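Acetyltransferase, GNAT family (Streptococcus agalactiae 2603V/R, PDB 2PC1) probably transfers an acyl group, most likely acetyl from acetyl-CoA, to an acceptor that remains unspecified. Local coordinates at residues H92-V95 with Y96-I99; C147-H150 with E151-T155; V171-D174 with G175-A179; I65-L69 with N70-W74. All coordinates share one frame; numbering follows the deposited sequence.

Overall arrangement
Interactions 1, 2 and 3 form one cluster: interaction 3 has its centre about 10 Å from the centre of either of the others. Thr149 O of interaction 2 meets Leu178 N of interaction 3 at 2.8 Å, where strands 144-149 and 177-183 run side by side. Tyr96 OH of interaction 1 reaches Asp148 OD2 of interaction 2 at 2.6 Å, probably a hydrogen bond, while Val95 and Ala98 pack on Pro172 of interaction 3. Interaction 4 lies apart, its centre about 21 to 23 Å from the centres of the others. A glycerol by Glu151 and a sulfate about 5 Å from the Arg177 side chain probably come from the crystallisation liquor.

Interaction 1: residues H92-V95 with Y96-I99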
loop_
_atom_site.group_PDB
_atom_site.type_symbol
_atom_site.label_atom_id
_atom_site.label_comp_id
_atom_site.label_asym_id
_atom_site.label_seq_id
_atom_site.Cartn_x
_atom_site.Cartn_y
_atom_site.Cartn_z
ATOM N N HIS A 92 -7.451 4.914 12.309
ATOM C CA HIS A 92 -6.673 4.176 13.272
ATOM C C HIS A 92 -6.670 2.686 12.933
ATOM O O HIS A 92 -7.708 2.133 12.563
ATOM C CB HIS A 92 -7.280 4.371 14.644
ATOM C CG HIS A 92 -6.436 3.853 15.756
ATOM N ND1 HIS A 92 -5.318 4.519 16.201
ATOM C CD2 HIS A 92 -6.541 2.737 16.513
ATOM C CE1 HIS A 92 -4.783 3.839 17.198
ATOM N NE2 HIS A 92 -5.501 2.747 17.397
ATOM N N GLU A 93 -5.509 2.052 13.088
ATOM C CA GLU A 93 -5.387 0.594 12.970
ATOM C C GLU A 93 -5.185 0.007 14.338
ATOM O O GLU A 93 -4.177 0.229 14.977
ATOM C CB GLU A 93 -4.202 0.198 12.097
ATOM C CG GLU A 93 -4.413 0.361 10.622
ATOM C CD GLU A 93 -5.525 -0.524 10.064
ATOM O OE1 GLU A 93 -5.889 -1.563 10.681
ATOM O OE2 GLU A 93 -6.028 -0.166 8.986
ATOM N N GLU A 94 -6.170 -0.739 14.825
ATOM C CA GLU A 94 -6.071 -1.254 16.181
ATOM C C GLU A 94 -4.813 -2.098 16.403
ATOM O O GLU A 94 -4.176 -2.016 17.442
ATOM C CB GLU A 94 -7.308 -2.090 16.553
ATOM C CG GLU A 94 -8.652 -1.362 16.389
ATOM C CD GLU A 94 -8.797 -0.122 17.254
ATOM O OE1 GLU A 94 -8.410 -0.160 18.441
ATOM O OE2 GLU A 94 -9.325 0.894 16.742
ATOM N N VAL A 95 -4.458 -2.904 15.411
ATOM C CA VAL A 95 -3.324 -3.814 15.570
ATOM C C VAL A 95 -2.007 -3.035 15.714
ATOM O O VAL A 95 -1.047 -3.520 16.289
ATOM C CB VAL A 95 -3.285 -4.851 14.416
ATOM C CG1 VAL A 95 -1.988 -5.664 14.409
ATOM C CG2 VAL A 95 -4.485 -5.781 14.556
ATOM N N TYR A 96 -1.955 -1.816 15.187
ATOM C CA TYR A 96 -0.767 -0.980 15.327
ATOM C C TYR A 96 -0.498 -0.578 16.775
ATOM O O TYR A 96 0.639 -0.284 17.147
ATOM C CB TYR A 96 -0.863 0.267 14.433
ATOM C CG TYR A 96 -0.608 0.034 12.975
ATOM C CD1 TYR A 96 -0.378 -1.237 12.435
ATOM C CD2 TYR A 96 -0.616 1.102 12.091
ATOM C CE1 TYR A 96 -0.127 -1.422 11.068
ATOM C CE2 TYR A 96 -0.397 0.911 10.750
ATOM C CZ TYR A 96 -0.138 -0.328 10.237
ATOM O OH TYR A 96 0.085 -0.421 8.873
ATOM N N ASP A 97 -1.523 -0.599 17.626
ATOM C CA ASP A 97 -1.298 -0.337 19.013
ATOM C C ASP A 97 -0.524 -1.442 19.713
ATOM O O ASP A 97 -0.012 -1.213 20.784
ATOM C CB ASP A 97 -2.625 -0.139 19.753
ATOM C CG ASP A 97 -3.430 1.044 19.219
ATOM O OD1 ASP A 97 -2.809 2.020 18.744
ATOM O OD2 ASP A 97 -4.687 0.983 19.286
ATOM N N ALA A 98 -0.457 -2.622 19.091
ATOM C CA ALA A 98 0.239 -3.775 19.638
ATOM C C ALA A 98 1.669 -3.867 19.134
ATOM O O ALA A 98 2.294 -4.920 19.225
ATOM C CB ALA A 98 -0.539 -5.028 19.270
ATOM N N ILE A 99 2.219 -2.773 18.618
ATOM C CA ILE A 99 3.606 -2.753 18.196
ATOM C C ILE A 99 4.543 -3.236 19.306
ATOM O O ILE A 99 4.360 -2.934 20.489
ATOM C CB ILE A 99 4.006 -1.340 17.686
ATOM C CG1 ILE A 99 5.380 -1.385 16.996
ATOM C CG2 ILE A 99 3.968 -0.314 18.764
ATOM C CD1 ILE A 99 5.635 -0.181 16.112
HETATM O O HOH W 1 -6.178 -1.015 20.442
#
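The Tyr96 ring carries Glu93 CB over one face, and the His92 ring meets the Asp97 carboxylate at its edge. Both contacts belong to a run of overlapping turns that follows strand 81-91 of the GNAT fold, in which the backbone N-H of residue i+3 points back to the carbonyl of residue i. Glu93 CB stands 3.9 Å from the Tyr96 ring centroid and 21° from the ring normal, which fits a CH-pi contact. Tyr96 has CG opposite its carbonyl carbon (chi1 -76°), which sets its ring beneath the Glu93 methylene.

His92 NE2 donates to Asp97 OD2 over 2.7 Å in a nearly straight bond (169°), with the oxygen in the ring plane and approached from its syn side. On the other side of the imidazole, ND1 bonds to His109 O, and the two histidine rings stack. In the backbone, Asp97 N binds Glu94 O and Ala98 N binds Val95 O, both over 3.0 Å; the bond from Tyr96 N to Glu93 O is weak. Glu94 and Asp97 extend side by side, two like charges bridged by a water that donates to Glu94 OE1 and, at 2.7 Å, to Asp97 OD2.

Interaction 2: residues C147-H150 with E151-T155; sequences CDTH and EKNVT
Two hydrogen bonds from successive backbone N-H groups end on His150, one closing the turn and one bracing it. Asn153 N reaches His150 O over 3.0 Å, closing a type I beta turn from His150 to Asn153. Lys152 N reaches the ring nitrogen His150 ND1 over 2.9 Å, and this second bond is almost straight (169°). Its donor lies only 4° out of the imidazole plane, so the ring accepts at its edge. With CG opposite the backbone N (chi1 -164°), the ring edge is brought beside the Lys152 amide. The far nitrogen, His150 NE2, bonds to Asp50 OD1, which leaves the imidazole held at both nitrogens.

Capping provides the third kind of polar contact. Asn153 occupies the N-cap of helix 154-162, and its OD1 accepts from Met156 N. It is also the centre of an inverse gamma turn, closed by a weak bond from Val154 N to Lys152 O.

Van der Waals contacts surround these bonds. The Lys152 side chain runs alongside the imidazole in the same direction, with CG 3.7 Å from His150 CE1, before NZ goes on to Gly48 O. Thr149 OG1 sits 3.3 Å from Asn153 CB, the two side chains meeting at about a right angle.

The whole forms the beta-to-alpha connection that leads from strand 144-149 into helix 154-162 in the GNAT fold. The strand pairs with strand 177-183 through Cys147 and Tyr180, while Thr149 packs against Met156 and Gln157 of the helix.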
loop_
_atom_site.group_PDB
_atom_site.type_symbol
_atom_site.label_atom_id
_atom_site.label_comp_id
_atom_site.label_asym_id
_atom_site.label_seq_id
_atom_site.Cartn_x
_atom_site.Cartn_y
_atom_site.Cartn_z
ATOM N N CYS A 147 2.583 2.187 7.234
ATOM C CA CYS A 147 2.469 1.037 6.328
ATOM C C CYS A 147 3.068 -0.133 7.040
ATOM O O CYS A 147 3.938 0.038 7.904
ATOM C CB CYS A 147 3.225 1.301 5.038
ATOM S SG CYS A 147 2.821 0.165 3.684
ATOM N N ASP A 148 2.630 -1.318 6.731
ATOM C CA ASP A 148 3.287 -2.509 7.279
ATOM C C ASP A 148 3.475 -3.455 6.126
ATOM O O ASP A 148 2.748 -3.400 5.137
ATOM C CB ASP A 148 2.504 -3.145 8.394
ATOM C CG ASP A 148 1.142 -3.642 7.949
ATOM O OD1 ASP A 148 1.052 -4.757 7.412
ATOM O OD2 ASP A 148 0.154 -2.898 8.120
ATOM N N THR A 149 4.452 -4.327 6.221
ATOM C CA THR A 149 4.648 -5.337 5.202
ATOM C C THR A 149 5.175 -6.619 5.790
ATOM O O THR A 149 5.607 -6.695 6.932
ATOM C CB THR A 149 5.550 -4.816 4.060
ATOM O OG1 THR A 149 5.404 -5.652 2.909
ATOM C CG2 THR A 149 6.968 -4.759 4.449
ATOM N N HIS A 150 5.121 -7.654 4.971
ATOM C CA HIS A 150 5.596 -8.963 5.351
ATOM C C HIS A 150 7.111 -8.954 5.447
ATOM O O HIS A 150 7.813 -8.264 4.690
ATOM C CB HIS A 150 5.157 -9.976 4.274
ATOM C CG HIS A 150 5.245 -11.418 4.679
ATOM N ND1 HIS A 150 6.429 -12.142 4.711
ATOM C CD2 HIS A 150 4.259 -12.304 4.971
ATOM C CE1 HIS A 150 6.166 -13.399 5.056
ATOM N NE2 HIS A 150 4.857 -13.515 5.227
ATOM N N GLU A 151 7.622 -9.792 6.346
ATOM C CA GLU A 151 9.034 -9.922 6.521
ATOM C C GLU A 151 9.767 -10.320 5.260
ATOM O O GLU A 151 10.933 -9.968 5.084
ATOM C CB GLU A 151 9.321 -10.956 7.620
ATOM C CG GLU A 151 8.986 -10.457 9.005
ATOM C CD GLU A 151 9.188 -11.526 10.051
ATOM O OE1 GLU A 151 8.638 -12.640 9.901
ATOM O OE2 GLU A 151 9.904 -11.248 11.010
ATOM N N LYS A 152 9.112 -11.104 4.398
ATOM C CA LYS A 152 9.747 -11.558 3.172
ATOM C C LYS A 152 9.612 -10.571 2.005
ATOM O O LYS A 152 10.207 -10.763 0.948
ATOM C CB LYS A 152 9.185 -12.915 2.752
ATOM C CG LYS A 152 9.538 -14.013 3.717
ATOM C CD LYS A 152 9.005 -15.349 3.253
ATOM C CE LYS A 152 9.238 -16.423 4.310
ATOM N NZ LYS A 152 8.625 -17.740 3.937
ATOM N N ASN A 153 8.852 -9.495 2.205
ATOM C CA ASN A 153 8.581 -8.504 1.147
ATOM C C ASN A 153 9.669 -7.437 1.113
ATOM O O ASN A 153 9.474 -6.273 1.474
ATOM C CB ASN A 153 7.181 -7.921 1.225
ATOM C CG ASN A 153 6.706 -7.380 -0.108
ATOM O OD1 ASN A 153 7.515 -6.945 -0.930
ATOM N ND2 ASN A 153 5.402 -7.465 -0.362
ATOM N N VAL A 154 10.828 -7.883 0.688
ATOM C CA VAL A 154 11.992 -7.012 0.665
ATOM C C VAL A 154 11.766 -5.906 -0.342
ATOM O O VAL A 154 12.248 -4.783 -0.138
ATOM C CB VAL A 154 13.290 -7.817 0.392
ATOM C CG1 VAL A 154 14.472 -6.873 0.115
ATOM C CG2 VAL A 154 13.581 -8.687 1.578
ATOM N N THR A 155 11.014 -6.171 -1.408
ATOM C CA THR A 155 10.742 -5.147 -2.387
ATOM C C THR A 155 9.978 -3.983 -1.742
ATOM O O THR A 155 10.305 -2.819 -1.944
ATOM C CB THR A 155 9.960 -5.729 -3.555
ATOM O OG1 THR A 155 10.771 -6.753 -4.171
ATOM C CG2 THR A 155 9.579 -4.647 -4.581
#

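Interaction 3: residues V171-D174 with G175-A179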
loop_
_atom_site.group_PDB
_atom_site.type_symbol
_atom_site.label_atom_id
_atom_site.label_comp_id
_atom_site.label_asym_id
_atom_site.label_seq_id
_atom_site.Cartn_x
_atom_site.Cartn_y
_atom_site.Cartn_z
ATOM N N VAL A 171 4.330 -5.668 14.284
ATOM C CA VAL A 171 2.936 -5.692 14.725
ATOM C C VAL A 171 2.354 -7.067 14.446
ATOM O O VAL A 171 2.714 -7.720 13.466
ATOM C CB VAL A 171 2.085 -4.574 14.068
ATOM C CG1 VAL A 171 2.553 -3.184 14.516
ATOM C CG2 VAL A 171 2.101 -4.690 12.572
ATOM N N PRO A 172 1.455 -7.536 15.310
ATOM C CA PRO A 172 0.918 -8.888 15.191
ATOM C C PRO A 172 -0.267 -9.031 14.230
ATOM O O PRO A 172 -1.372 -9.434 14.637
ATOM C CB PRO A 172 0.501 -9.200 16.613
ATOM C CG PRO A 172 0.079 -7.904 17.140
ATOM C CD PRO A 172 1.024 -6.886 16.558
ATOM N N LEU A 173 0.005 -8.819 12.972
ATOM C CA LEU A 173 -0.997 -8.854 11.893
ATOM C C LEU A 173 -0.629 -10.048 11.023
ATOM O O LEU A 173 0.478 -10.128 10.494
ATOM C CB LEU A 173 -0.943 -7.552 11.100
ATOM C CG LEU A 173 -1.901 -7.340 9.918
ATOM C CD1 LEU A 173 -3.322 -7.481 10.400
ATOM C CD2 LEU A 173 -1.649 -5.979 9.301
ATOM N N ASP A 174 -1.548 -11.001 10.913
ATOM C CA ASP A 174 -1.357 -12.206 10.096
ATOM C C ASP A 174 -0.042 -12.896 10.427
ATOM O O ASP A 174 0.734 -13.257 9.524
ATOM C CB ASP A 174 -1.429 -11.860 8.596
ATOM C CG ASP A 174 -1.608 -13.093 7.713
ATOM O OD1 ASP A 174 -2.371 -14.009 8.090
ATOM O OD2 ASP A 174 -0.981 -13.142 6.634
ATOM N N GLY A 175 0.198 -13.088 11.726
ATOM C CA GLY A 175 1.500 -13.500 12.232
ATOM C C GLY A 175 2.301 -12.267 12.595
ATOM O O GLY A 175 2.052 -11.651 13.622
ATOM N N VAL A 176 3.257 -11.895 11.758
ATOM C CA VAL A 176 4.091 -10.711 12.022
ATOM C C VAL A 176 4.135 -9.812 10.809
ATOM O O VAL A 176 4.215 -10.267 9.670
ATOM C CB VAL A 176 5.548 -11.098 12.358
ATOM C CG1 VAL A 176 6.346 -9.871 12.793
ATOM C CG2 VAL A 176 5.597 -12.170 13.452
ATOM N N ARG A 177 4.088 -8.518 11.052
ATOM C CA ARG A 177 4.365 -7.562 10.002
ATOM C C ARG A 177 5.376 -6.554 10.523
ATOM O O ARG A 177 5.429 -6.257 11.718
ATOM C CB ARG A 177 3.095 -6.850 9.512
ATOM C CG ARG A 177 2.086 -7.771 8.760
ATOM C CD ARG A 177 2.646 -8.206 7.417
ATOM N NE ARG A 177 1.744 -9.013 6.574
ATOM C CZ ARG A 177 1.600 -10.337 6.664
ATOM N NH1 ARG A 177 2.243 -11.061 7.587
ATOM N NH2 ARG A 177 0.770 -10.953 5.814
ATOM N N LEU A 178 6.165 -6.034 9.596
ATOM C CA LEU A 178 7.134 -4.971 9.849
ATOM C C LEU A 178 6.442 -3.647 9.656
ATOM O O LEU A 178 5.862 -3.409 8.604
ATOM C CB LEU A 178 8.309 -5.107 8.901
ATOM C CG LEU A 178 9.052 -6.436 8.962
ATOM C CD1 LEU A 178 10.185 -6.446 7.983
ATOM C CD2 LEU A 178 9.600 -6.724 10.373
ATOM N N ALA A 179 6.485 -2.787 10.660
ATOM C CA ALA A 179 5.735 -1.563 10.687
ATOM C C ALA A 179 6.648 -0.372 10.411
ATOM O O ALA A 179 7.733 -0.262 10.995
ATOM C CB ALA A 179 5.118 -1.404 12.059
HETATM O O HOH W 2 3.859 -13.747 9.381
HETATM O O HOH W 3 2.295 -14.168 7.343
#
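A beta hairpin links the last two strands of the GNAT sheet, 166-171 and 177-183, and the pair Val171-Arg177 closes its five-residue loop. This is an antiparallel hydrogen-bonded pair: Val171 N to Arg177 O and Arg177 N to Val171 O both measure 2.9 Å. Pro172 turns the chain in an inverse gamma turn, its Leu173 N to Val171 O bond being weak.

The Arg177 side chain folds back under the loop. A bend at chi2 brings the guanidinium below Leu173 O and Asp174 CB, which lie over one face, while CG packs 3.8 Å from Leu173 CB. NH2 forms a salt bridge with Asp174 OD2 over 2.9 Å, using that oxygen's anti lone pair; OD2 sits 32° out of the guanidinium plane, so the bond is bent. NH1 bonds to Val176 O over 3.0 Å, in the guanidinium plane, and only weakly to Asp174 O. Two waters extend this grip from Asp174 O, one to Val176 N and one to Arg177 NH1. At phi 93° and psi -104° a beta carbon on Gly175 would run into Asp174 O.

Val171 CG1 touches Ala179 CB at 4.0 Å on the sheet face that also carries the Arg177 side chain. Ala179 pairs with Cys168 and Gly169 of edge strand 166-171; on the other flank Arg177 packs on Asp148 of strand 144-149 and on His150 in the loop after it.

Interaction 4: residues I65-L69 with N70-W74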
loop_
_atom_site.group_PDB
_atom_site.type_symbol
_atom_site.label_atom_id
_atom_site.label_comp_id
_atom_site.label_asym_id
_atom_site.label_seq_id
_atom_site.Cartn_x
_atom_site.Cartn_y
_atom_site.Cartn_z
ATOM N N ILE A 65 -13.936 -4.044 -3.852
ATOM C CA ILE A 65 -15.195 -3.306 -3.959
ATOM C C ILE A 65 -15.433 -2.507 -2.670
ATOM O O ILE A 65 -15.842 -1.361 -2.723
ATOM C CB ILE A 65 -16.394 -4.233 -4.273
ATOM C CG1 ILE A 65 -16.292 -4.737 -5.717
ATOM C CG2 ILE A 65 -17.732 -3.489 -4.064
ATOM C CD1 ILE A 65 -17.249 -5.862 -6.086
ATOM N N ASP A 66 -15.140 -3.131 -1.525
ATOM C CA ASP A 66 -15.267 -2.429 -0.253
ATOM C C ASP A 66 -14.359 -1.189 -0.208
ATOM O O ASP A 66 -14.769 -0.128 0.235
ATOM C CB ASP A 66 -15.032 -3.352 0.949
ATOM C CG ASP A 66 -16.232 -4.259 1.247
ATOM O OD1 ASP A 66 -17.318 -4.031 0.681
ATOM O OD2 ASP A 66 -16.087 -5.175 2.087
ATOM N N ASP A 67 -13.131 -1.314 -0.707
ATOM C CA ASP A 67 -12.234 -0.167 -0.812
ATOM C C ASP A 67 -12.808 0.952 -1.663
ATOM O O ASP A 67 -12.689 2.100 -1.329
ATOM C CB ASP A 67 -10.863 -0.576 -1.404
ATOM C CG ASP A 67 -9.971 -1.298 -0.437
ATOM O OD1 ASP A 67 -10.223 -1.303 0.784
ATOM O OD2 ASP A 67 -8.965 -1.869 -0.920
ATOM N N ILE A 68 -13.454 0.606 -2.768
ATOM C CA ILE A 68 -14.081 1.603 -3.617
ATOM C C ILE A 68 -15.302 2.228 -2.931
ATOM O O ILE A 68 -15.461 3.452 -2.958
ATOM C CB ILE A 68 -14.432 1.005 -5.006
ATOM C CG1 ILE A 68 -13.149 0.598 -5.743
ATOM C CG2 ILE A 68 -15.209 2.033 -5.850
ATOM C CD1 ILE A 68 -13.377 -0.217 -7.008
ATOM N N LEU A 69 -16.148 1.403 -2.306
ATOM C CA LEU A 69 -17.304 1.912 -1.569
ATOM C C LEU A 69 -16.889 2.843 -0.450
ATOM O O LEU A 69 -17.535 3.878 -0.225
ATOM C CB LEU A 69 -18.122 0.744 -0.999
ATOM C CG LEU A 69 -18.808 -0.161 -2.025
ATOM C CD1 LEU A 69 -19.468 -1.357 -1.314
ATOM C CD2 LEU A 69 -19.852 0.623 -2.762
ATOM N N ASN A 70 -15.825 2.468 0.261
ATOM C CA ASN A 70 -15.342 3.245 1.417
ATOM C C ASN A 70 -14.508 4.467 1.022
ATOM O O ASN A 70 -14.142 5.260 1.894
ATOM C CB ASN A 70 -14.531 2.361 2.379
ATOM C CG ASN A 70 -15.382 1.307 3.093
ATOM O OD1 ASN A 70 -16.533 1.562 3.445
ATOM N ND2 ASN A 70 -14.805 0.136 3.341
ATOM N N GLY A 71 -14.167 4.626 -0.259
ATOM C CA GLY A 71 -13.380 5.776 -0.694
ATOM C C GLY A 71 -11.883 5.619 -0.416
ATOM O O GLY A 71 -11.128 6.618 -0.345
ATOM N N TYR A 72 -11.451 4.373 -0.241
ATOM C CA TYR A 72 -10.058 4.043 0.053
ATOM C C TYR A 72 -9.237 3.787 -1.206
ATOM O O TYR A 72 -8.021 3.887 -1.167
ATOM C CB TYR A 72 -9.976 2.782 0.876
ATOM C CG TYR A 72 -10.690 2.765 2.201
ATOM C CD1 TYR A 72 -11.002 3.930 2.883
ATOM C CD2 TYR A 72 -10.939 1.549 2.814
ATOM C CE1 TYR A 72 -11.620 3.873 4.147
ATOM C CE2 TYR A 72 -11.539 1.476 4.065
ATOM C CZ TYR A 72 -11.865 2.644 4.718
ATOM O OH TYR A 72 -12.464 2.610 5.979
ATOM N N ALA A 73 -9.897 3.388 -2.304
ATOM C CA ALA A 73 -9.193 2.830 -3.449
ATOM C C ALA A 73 -8.604 3.888 -4.341
ATOM O O ALA A 73 -9.337 4.705 -4.923
ATOM C CB ALA A 73 -10.142 1.969 -4.265
ATOM N N TRP A 74 -7.282 3.885 -4.464
ATOM C CA TRP A 74 -6.564 4.774 -5.366
ATOM C C TRP A 74 -5.855 3.969 -6.425
ATOM O O TRP A 74 -5.360 2.870 -6.166
ATOM C CB TRP A 74 -5.512 5.567 -4.600
ATOM C CG TRP A 74 -6.088 6.656 -3.759
ATOM C CD1 TRP A 74 -6.675 6.513 -2.553
ATOM C CD2 TRP A 74 -6.129 8.048 -4.064
ATOM N NE1 TRP A 74 -7.080 7.732 -2.069
ATOM C CE2 TRP A 74 -6.768 8.704 -2.995
ATOM C CE3 TRP A 74 -5.690 8.819 -5.144
ATOM C CZ2 TRP A 74 -6.956 10.085 -2.978
ATOM C CZ3 TRP A 74 -5.899 10.179 -5.127
ATOM C CH2 TRP A 74 -6.498 10.800 -4.043
HETATM O O HOH W 4 -12.312 -1.571 2.559
#
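Asp66 contributes its carbonyl, which accepts from Asn70 N over 2.8 Å in an ordinary bond of the last helical turn of 61-70. Asp67 comes next and makes the most varied contacts of the helical segment. Its O takes Tyr72 N over 2.8 Å, with the donor in the carbonyl plane, and also a weak bond from Ala73 N. Its carboxylate meets the tyrosine ring at the rim: OD1 lies near the ring plane, 3.6 Å from Tyr72 CD2, with the two planes 57° apart. A water joins this OD1, over 2.8 Å, to Asn70 ND2. The other oxygen, OD2, is held by a salt bridge to Arg116 NE and a hydrogen bond to Tyr85 OH.

Ile68 uses both backbone and side chain. Its O accepts from Gly71 N over 3.2 Å, the donor standing well above the carbonyl plane, and its CG1 rests 3.6 Å from Ala73 CB. Leu69 leads the helix into Asn70. Beyond it Gly71 has a positive phi (80°), and its bond to Ile68 and that of Tyr72 to Asp67 make up a Schellman motif. In the following stretch Asn70 CB lies over the centre of the Tyr72 ring, with chi1 of Tyr72 (-58°) turning the ring under it.

Chemically, the Schellman motif gives Asp67 O and Ile68 O amide partners from the residues that lead into strand 73-78. The carboxylate of the buried Asp67 is probably stabilised by the guanidinium of Arg116, with Tyr85 OH and the water as further partners, which ties the helix end to strands 81-91 and 111-119.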